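Local coordinates for phosphogluconate dehydrogenase NAD-binding putative C-terminal domain-containing protein (Sinorhizobium meliloti, PDB 4EZB), which is of unknown function but probably acts as an oxidoreductase, with a Rossmann-like sheet domain followed by a helical domain that helps form a dimer, at residues A[204-209]-A[247-252]; A[114-119]-A[164-169]; A[33-38]-A[149-154]. All blocks are in the same frame, centred on the assembly; numbering follows the deposited sequence.

Interaction 1 (A[204-209]-A[247-252])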
loop_
_atom_site.group_PDB
_atom_site.type_symbol
_atom_site.label_atom_id
_atom_site.label_comp_id
_atom_site.label_asym_id
_atom_site.label_seq_id
_atom_site.Cartn_x
_atom_site.Cartn_y
_atom_site.Cartn_z
ATOM N N GLY A 204 -1.095 4.976 -2.328
ATOM C CA GLY A 204 -0.486 3.667 -2.233
ATOM C C GLY A 204 -1.558 2.679 -1.851
ATOM O O GLY A 204 -1.697 1.628 -2.469
ATOM N N VAL A 205 -2.330 3.015 -0.830
ATOM C CA VAL A 205 -3.434 2.166 -0.449
ATOM C C VAL A 205 -4.479 1.942 -1.542
ATOM O O VAL A 205 -5.028 0.840 -1.686
ATOM C CB VAL A 205 -4.158 2.713 0.799
ATOM C CG1 VAL A 205 -5.520 2.064 0.943
ATOM C CG2 VAL A 205 -3.334 2.421 2.044
ATOM N N GLU A 206 -4.800 3.015 -2.263
ATOM C CA GLU A 206 -5.747 2.955 -3.356
ATOM C C GLU A 206 -5.225 2.020 -4.454
ATOM O O GLU A 206 -5.965 1.195 -4.989
ATOM C CB GLU A 206 -5.929 4.376 -3.890
ATOM C CG GLU A 206 -6.699 4.549 -5.192
ATOM C CD GLU A 206 -6.637 6.000 -5.715
ATOM O OE1 GLU A 206 -6.004 6.860 -5.069
ATOM O OE2 GLU A 206 -7.208 6.300 -6.793
ATOM N N ALA A 207 -3.955 2.180 -4.794
ATOM C CA ALA A 207 -3.264 1.326 -5.763
ATOM C C ALA A 207 -3.224 -0.146 -5.304
ATOM O O ALA A 207 -3.447 -1.052 -6.115
ATOM C CB ALA A 207 -1.839 1.835 -5.963
ATOM N N LEU A 208 -2.933 -0.383 -4.017
ATOM C CA LEU A 208 -2.911 -1.767 -3.488
ATOM C C LEU A 208 -4.278 -2.423 -3.603
ATOM O O LEU A 208 -4.389 -3.578 -3.998
ATOM C CB LEU A 208 -2.450 -1.849 -2.021
ATOM C CG LEU A 208 -1.007 -1.530 -1.659
ATOM C CD1 LEU A 208 -0.886 -1.332 -0.132
ATOM C CD2 LEU A 208 -0.096 -2.646 -2.178
ATOM N N LEU A 209 -5.323 -1.683 -3.259
ATOM C CA LEU A 209 -6.686 -2.220 -3.454
ATOM C C LEU A 209 -6.946 -2.533 -4.920
ATOM O O LEU A 209 -7.563 -3.551 -5.248
ATOM C CB LEU A 209 -7.746 -1.268 -2.909
ATOM C CG LEU A 209 -7.770 -1.190 -1.369
ATOM C CD1 LEU A 209 -8.394 0.118 -0.914
ATOM C CD2 LEU A 209 -8.516 -2.352 -0.718
ATOM N N SER A 247 -13.685 4.902 -6.205
ATOM C CA SER A 247 -14.497 5.944 -6.850
ATOM C C SER A 247 -13.660 7.199 -7.092
ATOM O O SER A 247 -13.880 7.925 -8.061
ATOM C CB SER A 247 -15.743 6.263 -6.044
ATOM O OG SER A 247 -15.394 7.074 -4.960
ATOM N N ARG A 248 -12.677 7.420 -6.229
ATOM C CA ARG A 248 -11.671 8.437 -6.436
ATOM C C ARG A 248 -10.823 8.154 -7.695
ATOM O O ARG A 248 -10.533 9.074 -8.468
ATOM C CB ARG A 248 -10.774 8.526 -5.191
ATOM C CG ARG A 248 -10.681 9.910 -4.581
ATOM C CD ARG A 248 -11.979 10.402 -3.943
ATOM N NE ARG A 248 -12.104 11.851 -4.129
ATOM C CZ ARG A 248 -11.473 12.777 -3.402
ATOM N NH1 ARG A 248 -10.670 12.427 -2.397
ATOM N NH2 ARG A 248 -11.651 14.066 -3.678
ATOM N N THR A 249 -10.409 6.899 -7.887
ATOM C CA THR A 249 -9.705 6.491 -9.121
ATOM C C THR A 249 -10.592 6.701 -10.356
ATOM O O THR A 249 -10.113 7.161 -11.396
ATOM C CB THR A 249 -9.269 5.014 -9.103
ATOM O OG1 THR A 249 -8.681 4.696 -7.839
ATOM C CG2 THR A 249 -8.251 4.714 -10.227
ATOM N N PHE A 250 -11.877 6.368 -10.236
ATOM C CA PHE A 250 -12.822 6.549 -11.333
ATOM C C PHE A 250 -12.893 8.031 -11.736
ATOM O O PHE A 250 -12.550 8.396 -12.863
ATOM C CB PHE A 250 -14.218 6.008 -10.953
ATOM C CG PHE A 250 -15.280 6.235 -12.005
ATOM C CD1 PHE A 250 -15.101 5.796 -13.318
ATOM C CD2 PHE A 250 -16.472 6.866 -11.679
ATOM C CE1 PHE A 250 -16.074 6.000 -14.283
ATOM C CE2 PHE A 250 -17.452 7.074 -12.646
ATOM C CZ PHE A 250 -17.252 6.639 -13.946
ATOM N N GLU A 251 -13.293 8.868 -10.781
ATOM C CA GLU A 251 -13.541 10.280 -11.021
ATOM C C GLU A 251 -12.257 11.072 -11.300
ATOM O O GLU A 251 -12.114 11.648 -12.367
ATOM C CB GLU A 251 -14.329 10.883 -9.859
ATOM C CG GLU A 251 -15.319 11.949 -10.296
ATOM C CD GLU A 251 -15.913 12.730 -9.134
ATOM O OE1 GLU A 251 -15.574 12.436 -7.964
ATOM O OE2 GLU A 251 -16.719 13.651 -9.396
ATOM N N HIS A 252 -11.318 11.078 -10.360
ATOM C CA HIS A 252 -10.159 11.983 -10.441
ATOM C C HIS A 252 -8.854 11.274 -10.769
ATOM O O HIS A 252 -7.783 11.781 -10.448
ATOM C CB HIS A 252 -9.971 12.763 -9.127
ATOM C CG HIS A 252 -11.232 13.361 -8.579
ATOM N ND1 HIS A 252 -11.820 12.914 -7.412
ATOM C CD2 HIS A 252 -12.016 14.368 -9.033
ATOM C CE1 HIS A 252 -12.911 13.618 -7.173
ATOM N NE2 HIS A 252 -13.054 14.505 -8.142
#
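Glu206 reaches from helix 190-218 to Thr249 on helix 238-268, its carboxylate oxygen OE2 meeting the hydroxyl OG1. This is a very short hydrogen bond between Glu206 OE2 and Thr249 OG1, modelled at 2.4 Å, and its exact length is doubtful. The same oxygen, Glu206 OE2, also lies 3.4 Å from Thr249 CB. CG of Glu206 lies opposite the backbone N about the CA-CB bond (chi1 170°), and the chain continues extended, so a long acid spans the 7.8 Å between the CA atoms of Glu206 and Thr249, the nearest pair of the two segments. Thr249 is short and beta-branched: one branch supplies the polar OG1, while CG2 adds an apolar surface. Arg248 contributes little, its CB resting 4.5 Å from Glu206 OE2.

In the second shell, the other carboxylate oxygen of Glu206, OE1, forms a salt bridge with Arg256. The backbone oxygen of Tyr245 is a second acceptor within bonding reach of Thr249 OG1, so the two may share its one proton. The buried acid is thus held at both oxygens. Ile284, Ala287 and Met291 of helix 275-291 pack against the pair, giving the link a partly apolar surround. On helix 190-218, Val205, Leu208 and Leu209 pack on the second subunit. The arrangement is a polar tie between helices 190-218 and 238-268, inside the all-helical C-terminal domain, consistent with relatives of 6-phosphogluconate dehydrogenase.

Interaction 2 (A[114-119]-A[164-169])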
loop_
_atom_site.group_PDB
_atom_site.type_symbol
_atom_site.label_atom_id
_atom_site.label_comp_id
_atom_site.label_asym_id
_atom_site.label_seq_id
_atom_site.Cartn_x
_atom_site.Cartn_y
_atom_site.Cartn_z
ATOM N N GLU A 114 12.145 43.328 5.873
ATOM C CA GLU A 114 11.240 42.718 6.844
ATOM C C GLU A 114 10.229 41.773 6.174
ATOM O O GLU A 114 9.626 40.920 6.837
ATOM C CB GLU A 114 10.547 43.789 7.698
ATOM C CG GLU A 114 11.322 44.127 8.969
ATOM C CD GLU A 114 11.183 45.575 9.427
ATOM O OE1 GLU A 114 10.942 46.468 8.582
ATOM O OE2 GLU A 114 11.339 45.824 10.645
ATOM N N ALA A 115 10.076 41.904 4.860
ATOM C CA ALA A 115 9.003 41.215 4.146
ATOM C C ALA A 115 9.216 39.701 4.054
ATOM O O ALA A 115 10.344 39.228 3.998
ATOM C CB ALA A 115 8.836 41.804 2.761
ATOM N N VAL A 116 8.113 38.961 4.034
ATOM C CA VAL A 116 8.145 37.517 3.838
ATOM C C VAL A 116 7.476 37.156 2.496
ATOM O O VAL A 116 6.353 37.564 2.239
ATOM C CB VAL A 116 7.461 36.781 5.016
ATOM C CG1 VAL A 116 7.558 35.276 4.826
ATOM C CG2 VAL A 116 8.088 37.177 6.351
ATOM N N PHE A 117 8.205 36.453 1.634
ATOM C CA PHE A 117 7.686 35.875 0.393
ATOM C C PHE A 117 7.265 34.451 0.737
ATOM O O PHE A 117 8.110 33.651 1.188
ATOM C CB PHE A 117 8.833 35.845 -0.613
ATOM C CG PHE A 117 8.440 35.428 -2.011
ATOM C CD1 PHE A 117 8.022 36.379 -2.943
ATOM C CD2 PHE A 117 8.548 34.096 -2.406
ATOM C CE1 PHE A 117 7.698 36.006 -4.253
ATOM C CE2 PHE A 117 8.233 33.708 -3.700
ATOM C CZ PHE A 117 7.804 34.671 -4.631
ATOM N N ILE A 118 5.974 34.140 0.593
ATOM C CA ILE A 118 5.497 32.793 0.827
ATOM C C ILE A 118 5.184 32.155 -0.515
ATOM O O ILE A 118 4.348 32.640 -1.286
ATOM C CB ILE A 118 4.233 32.728 1.735
ATOM C CG1 ILE A 118 4.405 33.533 3.022
ATOM C CG2 ILE A 118 3.896 31.281 2.079
ATOM C CD1 ILE A 118 3.167 33.501 3.907
ATOM N N ASP A 119 5.872 31.073 -0.820
ATOM C CA ASP A 119 5.684 30.443 -2.107
ATOM C C ASP A 119 4.601 29.409 -1.951
ATOM O O ASP A 119 4.802 28.431 -1.256
ATOM C CB ASP A 119 6.973 29.781 -2.571
ATOM C CG ASP A 119 6.870 29.277 -3.995
ATOM O OD1 ASP A 119 7.515 29.910 -4.882
ATOM O OD2 ASP A 119 6.130 28.271 -4.228
ATOM N N GLY A 164 9.924 27.188 7.450
ATOM C CA GLY A 164 11.025 28.155 7.275
ATOM C C GLY A 164 11.317 28.858 8.581
ATOM O O GLY A 164 10.556 28.710 9.551
ATOM N N ARG A 165 12.427 29.600 8.619
ATOM C CA ARG A 165 12.799 30.377 9.796
ATOM C C ARG A 165 11.555 31.094 10.350
ATOM O O ARG A 165 11.216 30.929 11.523
ATOM C CB ARG A 165 13.913 31.379 9.449
ATOM C CG ARG A 165 15.016 31.515 10.487
ATOM C CD ARG A 165 15.810 32.817 10.346
ATOM N NE ARG A 165 16.457 32.986 9.035
ATOM C CZ ARG A 165 17.775 32.955 8.812
ATOM N NH1 ARG A 165 18.245 33.122 7.577
ATOM N NH2 ARG A 165 18.630 32.759 9.811
ATOM N N ARG A 166 10.831 31.807 9.479
ATOM C CA ARG A 166 9.693 32.645 9.899
ATOM C C ARG A 166 8.295 32.041 9.719
ATOM O O ARG A 166 7.287 32.740 9.837
ATOM C CB ARG A 166 9.799 34.035 9.258
ATOM C CG ARG A 166 11.100 34.737 9.665
ATOM C CD ARG A 166 11.333 36.046 8.923
ATOM N NE ARG A 166 10.408 37.085 9.357
ATOM C CZ ARG A 166 10.312 38.299 8.810
ATOM N NH1 ARG A 166 11.101 38.665 7.794
ATOM N NH2 ARG A 166 9.405 39.145 9.278
ATOM N N ALA A 167 8.233 30.740 9.485
ATOM C CA ALA A 167 6.949 30.043 9.325
ATOM C C ALA A 167 6.004 30.211 10.521
ATOM O O ALA A 167 4.814 30.455 10.337
ATOM C CB ALA A 167 7.176 28.559 9.046
ATOM N N VAL A 168 6.520 30.074 11.742
ATOM C CA VAL A 168 5.661 30.223 12.938
ATOM C C VAL A 168 5.113 31.642 12.920
ATOM O O VAL A 168 3.905 31.841 13.002
ATOM C CB VAL A 168 6.432 29.929 14.243
ATOM C CG1 VAL A 168 5.699 30.461 15.466
ATOM C CG2 VAL A 168 6.707 28.435 14.345
ATOM N N GLU A 169 6.020 32.609 12.749
ATOM C CA GLU A 169 5.680 34.014 12.666
ATOM C C GLU A 169 4.631 34.360 11.612
ATOM O O GLU A 169 3.681 35.072 11.928
ATOM C CB GLU A 169 6.942 34.869 12.493
ATOM C CG GLU A 169 6.643 36.325 12.205
ATOM C CD GLU A 169 7.832 37.063 11.648
ATOM O OE1 GLU A 169 8.989 36.589 11.789
ATOM O OE2 GLU A 169 7.600 38.130 11.057
#
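Arg166 carries this contact, its guanidinium meeting the Glu114 carbonyl at its edge and Val116 across one face. From CB the chain runs out through CG and CD, bending at chi3 (71°) so that the flat head turns over the valine. NE comes first and gives a hydrogen bond of 2.9 Å to Glu169 OE1, one turn ahead in its own segment. CZ follows, with Val116 CG2 3.5 Å from it, over the centre of one guanidinium face; a methyl suits this place because it packs on the face and does not compete for the in-plane N-H bonds. At the tip, NH1 donates to Glu114 O over 2.9 Å, reaching it from above the carbonyl plane, 57° out. NH2 adds a weak bond to the same oxygen and makes a straight salt bridge of 2.7 Å to Glu169 OE2. The acid therefore grips the arginine side-on through NE and NH2, which should fix the rotation of the head. Replacing the arginine by an alanine is likely to leave the Glu169 carboxylate without its charged mate, take these two donors from Glu114 O and uncover the Val116 methyl.

NH1 also bonds Ser141 OG, at the start of the adjacent strand 141-147. Arg166 itself occupies the N-cap position of helix 167-175, whose Val170 and Leu174 cover the same side of the sheet, packing on Val116 and Ile118 of strand 116-119.

Interaction 3 (A[33-38]-A[149-154])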
loop_
_atom_site.group_PDB
_atom_site.type_symbol
_atom_site.label_atom_id
_atom_site.label_comp_id
_atom_site.label_asym_id
_atom_site.label_seq_id
_atom_site.Cartn_x
_atom_site.Cartn_y
_atom_site.Cartn_z
ATOM N N GLY A 33 -5.221 34.622 -10.314
ATOM C CA GLY A 33 -6.133 33.629 -10.875
ATOM C C GLY A 33 -7.229 33.298 -9.883
ATOM O O GLY A 33 -7.454 34.048 -8.923
ATOM N N GLU A 34 -7.893 32.165 -10.103
ATOM C CA GLU A 34 -9.008 31.726 -9.253
ATOM C C GLU A 34 -8.622 31.580 -7.772
ATOM O O GLU A 34 -9.242 32.205 -6.897
ATOM C CB GLU A 34 -9.587 30.412 -9.772
ATOM C CG GLU A 34 -10.238 30.519 -11.137
ATOM C CD GLU A 34 -10.953 29.245 -11.539
ATOM O OE1 GLU A 34 -10.580 28.154 -11.043
ATOM O OE2 GLU A 34 -11.893 29.339 -12.357
ATOM N N ALA A 35 -7.597 30.764 -7.506
ATOM C CA ALA A 35 -7.118 30.513 -6.139
ATOM C C ALA A 35 -6.786 31.802 -5.390
ATOM O O ALA A 35 -7.244 31.982 -4.255
ATOM C CB ALA A 35 -5.926 29.558 -6.134
ATOM N N ALA A 36 -6.006 32.687 -6.029
ATOM C CA ALA A 36 -5.686 34.000 -5.467
ATOM C C ALA A 36 -6.922 34.852 -5.283
ATOM O O ALA A 36 -6.986 35.633 -4.336
ATOM C CB ALA A 36 -4.669 34.738 -6.316
ATOM N N GLN A 37 -7.894 34.708 -6.189
ATOM C CA GLN A 37 -9.146 35.483 -6.124
ATOM C C GLN A 37 -10.049 35.077 -4.952
ATOM O O GLN A 37 -10.448 35.931 -4.147
ATOM C CB GLN A 37 -9.900 35.420 -7.452
ATOM C CG GLN A 37 -9.442 36.486 -8.438
ATOM C CD GLN A 37 -9.939 36.241 -9.853
ATOM O OE1 GLN A 37 -10.933 35.543 -10.073
ATOM N NE2 GLN A 37 -9.247 36.822 -10.824
ATOM N N SER A 38 -10.343 33.780 -4.848
ATOM C CA SER A 38 -11.068 33.237 -3.693
ATOM C C SER A 38 -10.391 33.547 -2.353
ATOM O O SER A 38 -11.070 33.930 -1.406
ATOM C CB SER A 38 -11.286 31.737 -3.837
ATOM O OG SER A 38 -10.142 31.131 -4.399
ATOM N N ALA A 149 -5.630 21.653 0.023
ATOM C CA ALA A 149 -6.918 21.339 -0.578
ATOM C C ALA A 149 -7.143 22.282 -1.741
ATOM O O ALA A 149 -6.440 23.283 -1.875
ATOM C CB ALA A 149 -8.030 21.500 0.457
ATOM N N ARG A 150 -8.140 21.986 -2.568
ATOM C CA ARG A 150 -8.572 22.945 -3.575
ATOM C C ARG A 150 -9.119 24.195 -2.883
ATOM O O ARG A 150 -9.697 24.117 -1.796
ATOM C CB ARG A 150 -9.586 22.322 -4.534
ATOM C CG ARG A 150 -8.992 21.240 -5.433
ATOM C CD ARG A 150 -9.708 21.134 -6.776
ATOM N NE ARG A 150 -11.093 20.668 -6.643
ATOM C CZ ARG A 150 -12.169 21.455 -6.674
ATOM N NH1 ARG A 150 -12.048 22.770 -6.838
ATOM N NH2 ARG A 150 -13.376 20.921 -6.540
ATOM N N VAL A 151 -8.898 25.348 -3.506
ATOM C CA VAL A 151 -9.112 26.647 -2.851
ATOM C C VAL A 151 -10.571 27.144 -2.894
ATOM O O VAL A 151 -11.095 27.577 -1.850
ATOM C CB VAL A 151 -8.112 27.716 -3.361
ATOM C CG1 VAL A 151 -8.227 28.984 -2.537
ATOM C CG2 VAL A 151 -6.686 27.182 -3.296
ATOM N N PRO A 152 -11.231 27.077 -4.088
ATOM C CA PRO A 152 -12.644 27.458 -4.202
ATOM C C PRO A 152 -13.558 27.031 -3.028
ATOM O O PRO A 152 -14.214 27.895 -2.450
ATOM C CB PRO A 152 -13.071 26.812 -5.529
ATOM C CG PRO A 152 -11.845 26.876 -6.368
ATOM C CD PRO A 152 -10.666 26.761 -5.424
ATOM N N PRO A 153 -13.576 25.734 -2.646
ATOM C CA PRO A 153 -14.523 25.381 -1.567
ATOM C C PRO A 153 -14.180 25.935 -0.171
ATOM O O PRO A 153 -15.003 25.812 0.738
ATOM C CB PRO A 153 -14.500 23.839 -1.550
ATOM C CG PRO A 153 -13.835 23.422 -2.828
ATOM C CD PRO A 153 -12.881 24.536 -3.165
ATOM N N TYR A 154 -12.995 26.540 -0.007
ATOM C CA TYR A 154 -12.530 27.007 1.312
ATOM C C TYR A 154 -12.176 28.483 1.381
ATOM O O TYR A 154 -12.192 29.074 2.466
ATOM C CB TYR A 154 -11.316 26.205 1.768
ATOM C CG TYR A 154 -11.601 24.749 1.989
ATOM C CD1 TYR A 154 -11.917 24.271 3.262
ATOM C CD2 TYR A 154 -11.559 23.842 0.926
ATOM C CE1 TYR A 154 -12.182 22.929 3.473
ATOM C CE2 TYR A 154 -11.820 22.498 1.125
ATOM C CZ TYR A 154 -12.130 22.049 2.401
ATOM O OH TYR A 154 -12.392 20.716 2.607
#
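Val151 lays its two methyl groups over Ala35 and Ser38, along one flank of the first helix of a Rossmann-type fold. That helix, 34-44, follows strand 26-30 through a glycine-rich turn, and Gly33 and Ala36 fit a GxGxxA pattern consistent with dinucleotide binding. Gly33 stands at the N-cap position, its carbonyl oxygen accepting the first-turn bond from Gln37 N.

The two branches of the valine do different work. CG2 meets the alanine, with Val151 CG2 3.8 Å from Ala35 CB, while CG1 reaches both the carbonyl oxygen of Ala35 and Ser38 OG, the latter at 3.4 Å from Val151 CG1. With CG1 anti to the backbone N (chi1 -172°), the two methyls straddle this corner of the helix. Small residues suit the helix side: the single methyl of Ala35 lets the loop backbone come close, with Ala35 CA and Val151 CA 5.5 Å apart. Ser38 can sit beneath an aliphatic group because its hydroxyl is occupied within its own helix, with the carbonyl oxygens of Glu34 and Ala35 both near enough to share it.

Residues 149-154 belong to the loop between strands 141-147 and 159-163. The backbone bond from Tyr154 N to Val151 O, 2.8 Å, curls this loop into a turn, and Pro152 and Pro153 stiffen it. On the other side of the helix, Ala36 packs on Leu94. Pro152 borders the contact too, its ring nitrogen, which has no hydrogen to give, lying 4.2 Å from Ser38 OG.

Overall arrangement
Interactions 2 and 3 both belong to the N-terminal sheet domain, with their centres 21 Å apart, whereas interaction 1 lies in the helical domain, its centre 36 Å from that of interaction 2 and 25 Å from that of interaction 3. Along the chain, 33-38 comes first, then 114-119, 149-154 and 164-169, so interactions 2 and 3 interlock; 204-209 and 247-252 follow after both. Strand 141-147 relates the sheet contacts, pairing with strand 116-119 of interaction 2 and leading into the loop of interaction 3. Interactions 1 and 3 approach to about 7 Å between nearest atoms, bringing the loop 149-154, rather than the glycine-rich turn, near the helical, dimer-forming part.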